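Side-chain contacts in transcriptional regulator (Aquifex aeolicus, PDB 2EH3), which probably binds DNA as a dimeric TetR/AcrR-family transcription factor through a helix-turn-helix motif, and carries magnesium ions in its C-terminal region: residues K60-F65 with K116-K121; T23-I28 with A38-F43. All coordinates share one frame; numbering follows the deposited sequence.

Contact 1 of 2, residues K60-F65 with K116-K121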
# COMPACT_ATOMS: atom_id res chain seq x y z
N LYS A 60 -15.33 14.27 1.59
CA LYS A 60 -14.49 15.45 1.41
C LYS A 60 -13.75 15.30 0.08
O LYS A 60 -13.47 16.29 -0.59
CB LYS A 60 -13.46 15.59 2.55
CG LYS A 60 -14.09 16.01 3.86
CD LYS A 60 -13.11 15.97 5.03
CE LYS A 60 -13.86 16.24 6.33
NZ LYS A 60 -13.09 15.89 7.56
N ILE A 61 -13.44 14.05 -0.29
CA ILE A 61 -12.75 13.79 -1.54
C ILE A 61 -13.70 14.03 -2.71
O ILE A 61 -13.31 14.65 -3.72
CB ILE A 61 -12.21 12.34 -1.59
CG1 ILE A 61 -11.17 12.16 -0.48
CG2 ILE A 61 -11.58 12.05 -2.95
CD1 ILE A 61 -9.99 13.11 -0.57
N ILE A 62 -14.93 13.56 -2.58
CA ILE A 62 -15.92 13.80 -3.63
C ILE A 62 -16.07 15.32 -3.81
O ILE A 62 -16.07 15.82 -4.94
CB ILE A 62 -17.27 13.17 -3.26
CG1 ILE A 62 -17.10 11.65 -3.27
CG2 ILE A 62 -18.38 13.61 -4.23
CD1 ILE A 62 -18.37 10.89 -2.89
N SER A 63 -16.19 16.05 -2.70
CA SER A 63 -16.32 17.51 -2.76
C SER A 63 -15.12 18.15 -3.45
O SER A 63 -15.28 19.08 -4.25
CB SER A 63 -16.43 18.10 -1.35
OG SER A 63 -17.68 17.76 -0.79
N LEU A 64 -13.93 17.66 -3.13
CA LEU A 64 -12.71 18.18 -3.74
C LEU A 64 -12.80 18.09 -5.27
O LEU A 64 -12.50 19.06 -5.97
CB LEU A 64 -11.50 17.39 -3.23
CG LEU A 64 -10.13 17.73 -3.84
CD1 LEU A 64 -9.09 17.81 -2.73
CD2 LEU A 64 -9.74 16.69 -4.85
N PHE A 65 -13.21 16.94 -5.78
CA PHE A 65 -13.31 16.77 -7.22
C PHE A 65 -14.38 17.69 -7.78
O PHE A 65 -14.16 18.32 -8.80
CB PHE A 65 -13.65 15.33 -7.59
CG PHE A 65 -12.47 14.41 -7.60
CD1 PHE A 65 -11.49 14.55 -8.56
CD2 PHE A 65 -12.33 13.41 -6.64
CE1 PHE A 65 -10.38 13.71 -8.57
CE2 PHE A 65 -11.23 12.57 -6.64
CZ PHE A 65 -10.25 12.73 -7.62
N LYS A 116 -10.42 6.79 -8.18
CA LYS A 116 -9.79 6.58 -9.48
C LYS A 116 -10.75 6.91 -10.61
O LYS A 116 -10.35 7.57 -11.58
CB LYS A 116 -9.32 5.13 -9.62
CG LYS A 116 -8.33 4.94 -10.76
CD LYS A 116 -7.63 3.60 -10.65
CE LYS A 116 -8.27 2.55 -11.53
NZ LYS A 116 -7.95 2.78 -12.96
N ARG A 117 -12.01 6.48 -10.49
CA ARG A 117 -13.00 6.77 -11.52
C ARG A 117 -13.20 8.27 -11.67
O ARG A 117 -13.25 8.79 -12.79
CB ARG A 117 -14.36 6.12 -11.20
CG ARG A 117 -14.43 4.61 -11.42
CD ARG A 117 -15.89 4.12 -11.41
NE ARG A 117 -16.59 4.40 -10.15
CZ ARG A 117 -16.51 3.64 -9.06
NH1 ARG A 117 -15.76 2.55 -9.06
NH2 ARG A 117 -17.17 3.98 -7.96
N ARG A 118 -13.27 8.99 -10.55
CA ARG A 118 -13.46 10.43 -10.62
C ARG A 118 -12.25 11.14 -11.21
O ARG A 118 -12.39 12.10 -11.98
CB ARG A 118 -13.76 10.99 -9.23
CG ARG A 118 -15.08 10.52 -8.73
CD ARG A 118 -15.32 11.01 -7.32
NE ARG A 118 -16.58 10.50 -6.79
CZ ARG A 118 -17.75 11.11 -6.99
NH1 ARG A 118 -17.81 12.23 -7.69
NH2 ARG A 118 -18.85 10.59 -6.48
N PHE A 119 -11.06 10.70 -10.83
CA PHE A 119 -9.87 11.29 -11.35
C PHE A 119 -9.79 11.04 -12.86
O PHE A 119 -9.43 11.92 -13.65
CB PHE A 119 -8.66 10.70 -10.62
CG PHE A 119 -7.37 11.34 -10.98
CD1 PHE A 119 -7.27 12.71 -11.22
CD2 PHE A 119 -6.21 10.55 -11.06
CE1 PHE A 119 -6.04 13.29 -11.54
CE2 PHE A 119 -4.99 11.12 -11.37
CZ PHE A 119 -4.90 12.49 -11.61
N GLU A 120 -10.14 9.82 -13.27
CA GLU A 120 -10.12 9.50 -14.69
C GLU A 120 -11.04 10.39 -15.47
O GLU A 120 -10.64 10.91 -16.54
CB GLU A 120 -10.55 8.05 -14.95
CG GLU A 120 -9.42 7.12 -14.78
CD GLU A 120 -9.65 5.79 -15.42
OE1 GLU A 120 -8.75 4.97 -15.21
OE2 GLU A 120 -10.69 5.55 -16.12
N LYS A 121 -12.26 10.58 -14.96
CA LYS A 121 -13.26 11.42 -15.62
C LYS A 121 -12.70 12.82 -15.81
O LYS A 121 -12.87 13.44 -16.85
CB LYS A 121 -14.55 11.48 -14.81
CG LYS A 121 -15.32 10.15 -14.83
CD LYS A 121 -16.71 10.25 -14.19
CE LYS A 121 -17.25 8.85 -13.79
NZ LYS A 121 -17.13 7.83 -14.88
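Phe65 lays one face of its ring against the CB methylene of Arg118. Arg118 CB stands 3.9 Å from the centroid of the Phe65 ring and 13° off its normal, a CH-pi contact over the centre of the ring. Farther along the side chain, Arg118 CD comes within 3.9 Å of Phe65 CD2. The far part of the ring reaches the next residue of helix 105-126. There Phe65 CE1 is 3.7 Å from Phe119 CA, and Phe65 CZ is 4.0 Å from Phe119 CB. Phe119 sets its CG anti to the backbone N (chi1 -174°), and its ring leads off toward Ile138 of helix 131-152. Phe65 and Phe119 are both buried, and their side of the contact is the tightly packed one.

The Ile62 end is more open, and both partners there are partly exposed. Arg118 runs extended from CG to NE and carries its guanidinium across Ile62. Ile62 CG2 lies under one guanidinium face, offset toward the rim. Ile62 CD1 approaches Arg118 NH2 at 3.6 Å. These are van der Waals contacts. The charge is met within its own helix, where Arg118 NE forms a salt bridge with Asp114.

The two helical segments run almost parallel, 4° apart, with their axes 10.8 Å from each other. Helices 46-67 and 105-126 are joined here by van der Waals and CH-pi contact, with no hydrogen bond between the segments. Across this contact Arg118 offers its methylenes and a guanidinium face to apolar partners, while its charge is met by Asp114.

Contact 2 of 2, residues T23-I28 with A38-F43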
# COMPACT_ATOMS: atom_id res chain seq x y z
N THR A 23 -9.66 -1.23 20.05
CA THR A 23 -10.41 -0.16 20.71
C THR A 23 -11.85 -0.60 20.87
O THR A 23 -12.46 -1.07 19.92
CB THR A 23 -10.36 1.13 19.88
OG1 THR A 23 -8.99 1.54 19.80
CG2 THR A 23 -11.17 2.24 20.53
N SER A 24 -12.39 -0.45 22.08
CA SER A 24 -13.76 -0.88 22.35
C SER A 24 -14.72 0.31 22.44
O SER A 24 -14.29 1.45 22.61
CB SER A 24 -13.80 -1.66 23.67
OG SER A 24 -13.56 -0.78 24.76
N VAL A 25 -16.02 0.02 22.32
CA VAL A 25 -17.02 1.06 22.45
C VAL A 25 -16.91 1.61 23.86
O VAL A 25 -17.05 2.81 24.08
CB VAL A 25 -18.42 0.47 22.18
CG1 VAL A 25 -19.50 1.47 22.60
CG2 VAL A 25 -18.54 0.12 20.71
N GLU A 26 -16.62 0.75 24.83
CA GLU A 26 -16.49 1.24 26.19
C GLU A 26 -15.38 2.29 26.32
O GLU A 26 -15.56 3.31 26.99
CB GLU A 26 -16.23 0.10 27.16
CG GLU A 26 -16.06 0.60 28.58
CD GLU A 26 -17.17 1.57 28.99
OE1 GLU A 26 -18.35 1.15 29.02
OE2 GLU A 26 -16.85 2.76 29.27
N GLU A 27 -14.22 2.07 25.71
CA GLU A 27 -13.12 3.03 25.79
C GLU A 27 -13.48 4.35 25.10
O GLU A 27 -13.10 5.43 25.55
CB GLU A 27 -11.85 2.45 25.17
CG GLU A 27 -11.33 1.23 25.90
CD GLU A 27 -10.17 0.55 25.20
OE1 GLU A 27 -10.17 0.45 23.96
OE2 GLU A 27 -9.24 0.08 25.91
N ILE A 28 -14.19 4.25 23.99
CA ILE A 28 -14.61 5.43 23.24
C ILE A 28 -15.55 6.30 24.08
O ILE A 28 -15.33 7.51 24.21
CB ILE A 28 -15.31 5.02 21.94
CG1 ILE A 28 -14.27 4.44 20.96
CG2 ILE A 28 -16.02 6.23 21.28
CD1 ILE A 28 -14.90 3.69 19.78
N ALA A 38 -25.89 7.02 24.48
CA ALA A 38 -25.63 8.14 23.59
C ALA A 38 -24.93 7.62 22.34
O ALA A 38 -25.20 8.06 21.22
CB ALA A 38 -24.74 9.15 24.30
N PHE A 39 -24.03 6.67 22.54
CA PHE A 39 -23.32 6.11 21.42
C PHE A 39 -24.26 5.33 20.50
O PHE A 39 -24.27 5.55 19.29
CB PHE A 39 -22.20 5.19 21.91
CG PHE A 39 -21.45 4.50 20.80
CD1 PHE A 39 -20.28 5.06 20.29
CD2 PHE A 39 -21.93 3.31 20.24
CE1 PHE A 39 -19.61 4.44 19.22
CE2 PHE A 39 -21.28 2.68 19.18
CZ PHE A 39 -20.11 3.26 18.68
N TYR A 40 -25.06 4.44 21.08
CA TYR A 40 -25.96 3.65 20.28
C TYR A 40 -27.10 4.41 19.64
O TYR A 40 -27.73 3.91 18.68
CB TYR A 40 -26.43 2.45 21.10
CG TYR A 40 -25.29 1.46 21.26
CD1 TYR A 40 -24.74 0.81 20.14
CD2 TYR A 40 -24.71 1.21 22.50
CE1 TYR A 40 -23.66 -0.06 20.26
CE2 TYR A 40 -23.62 0.34 22.63
CZ TYR A 40 -23.10 -0.29 21.50
OH TYR A 40 -22.02 -1.14 21.62
N PHE A 41 -27.37 5.61 20.13
CA PHE A 41 -28.41 6.43 19.52
C PHE A 41 -27.89 6.85 18.13
O PHE A 41 -28.66 6.90 17.17
CB PHE A 41 -28.69 7.68 20.36
CG PHE A 41 -29.64 8.66 19.70
CD1 PHE A 41 -31.02 8.47 19.76
CD2 PHE A 41 -29.14 9.78 19.05
CE1 PHE A 41 -31.89 9.40 19.18
CE2 PHE A 41 -30.00 10.71 18.46
CZ PHE A 41 -31.38 10.52 18.53
N HIS A 42 -26.59 7.12 18.03
CA HIS A 42 -25.97 7.54 16.77
C HIS A 42 -25.36 6.44 15.91
O HIS A 42 -25.27 6.61 14.69
CB HIS A 42 -24.89 8.59 17.03
CG HIS A 42 -25.41 9.85 17.62
ND1 HIS A 42 -26.17 10.75 16.90
CD2 HIS A 42 -25.31 10.36 18.87
CE1 HIS A 42 -26.52 11.75 17.69
NE2 HIS A 42 -26.01 11.54 18.89
N PHE A 43 -24.93 5.35 16.53
CA PHE A 43 -24.28 4.24 15.81
C PHE A 43 -24.80 2.90 16.32
O PHE A 43 -24.74 2.64 17.51
CB PHE A 43 -22.76 4.31 16.01
CG PHE A 43 -22.14 5.60 15.52
CD1 PHE A 43 -21.94 5.81 14.13
CD2 PHE A 43 -21.79 6.63 16.40
CE1 PHE A 43 -21.39 7.01 13.67
CE2 PHE A 43 -21.24 7.84 15.94
CZ PHE A 43 -21.04 8.03 14.57
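Val25 pushes its two methyl groups into the corner made by Phe39 and Tyr40. Val25 CB comes first, 4.0 Å from Tyr40 OH. CG1 is anti to the backbone N (chi1 168°) and reaches over one face of the Phe39 ring. Val25 CG1 sits 4.0 Å from the centroid of the Phe39 ring and 14° off the normal, a CH-pi contact. Val25 CG1 also lies 3.8 Å from Tyr40 OH. The other methyl, Val25 CG2, meets Phe39 CE2 at 4.0 Å and Tyr40 OH at 3.8 Å. Phe43 CD2 stands over the opposite face of the Phe39 ring, so that ring is held between Val25 and Phe43. Replacing Phe39 with an alanine would probably take away the ring face under Val25 CG1, leave Phe43 without its partner ring and open a gap between the two helices.

Ser24 and Glu27 form a capping box at the start of helix 25-32. Glu27 N donates to Ser24 OG at 3.1 Å, and Ser24 N donates to Glu27 OE1 at 3.0 Å. Lys18 forms a salt bridge with that same carboxylate oxygen.

The contact joins helices 25-32 and 36-42, the two helices of the predicted helix-turn-helix. Phe39 and Ile28 both touch Leu49 of helix 46-67. Ile28 and Phe43 also pack on helix 3-18, through Ser11 and Ile7 respectively.

Contacts 1 and 2 lie on opposite sides of the chain's centre, with their own centres 31 Å apart. Their nearest atoms are about 13 Å apart, so they do not touch. Helix 46-67 connects them. Its Leu49 packs against residues of contact 2, and its later residues 60-65 form one side of contact 1. Contact 2 belongs to the predicted DNA-binding motif. Contact 1 ties that long helix to the C-terminal region. It is also the nearer to the magnesium sites: the side chain of Phe119 is about 11 Å from those of Glu75 and Glu78, which bind magnesium. Contact 2 is far from these sites.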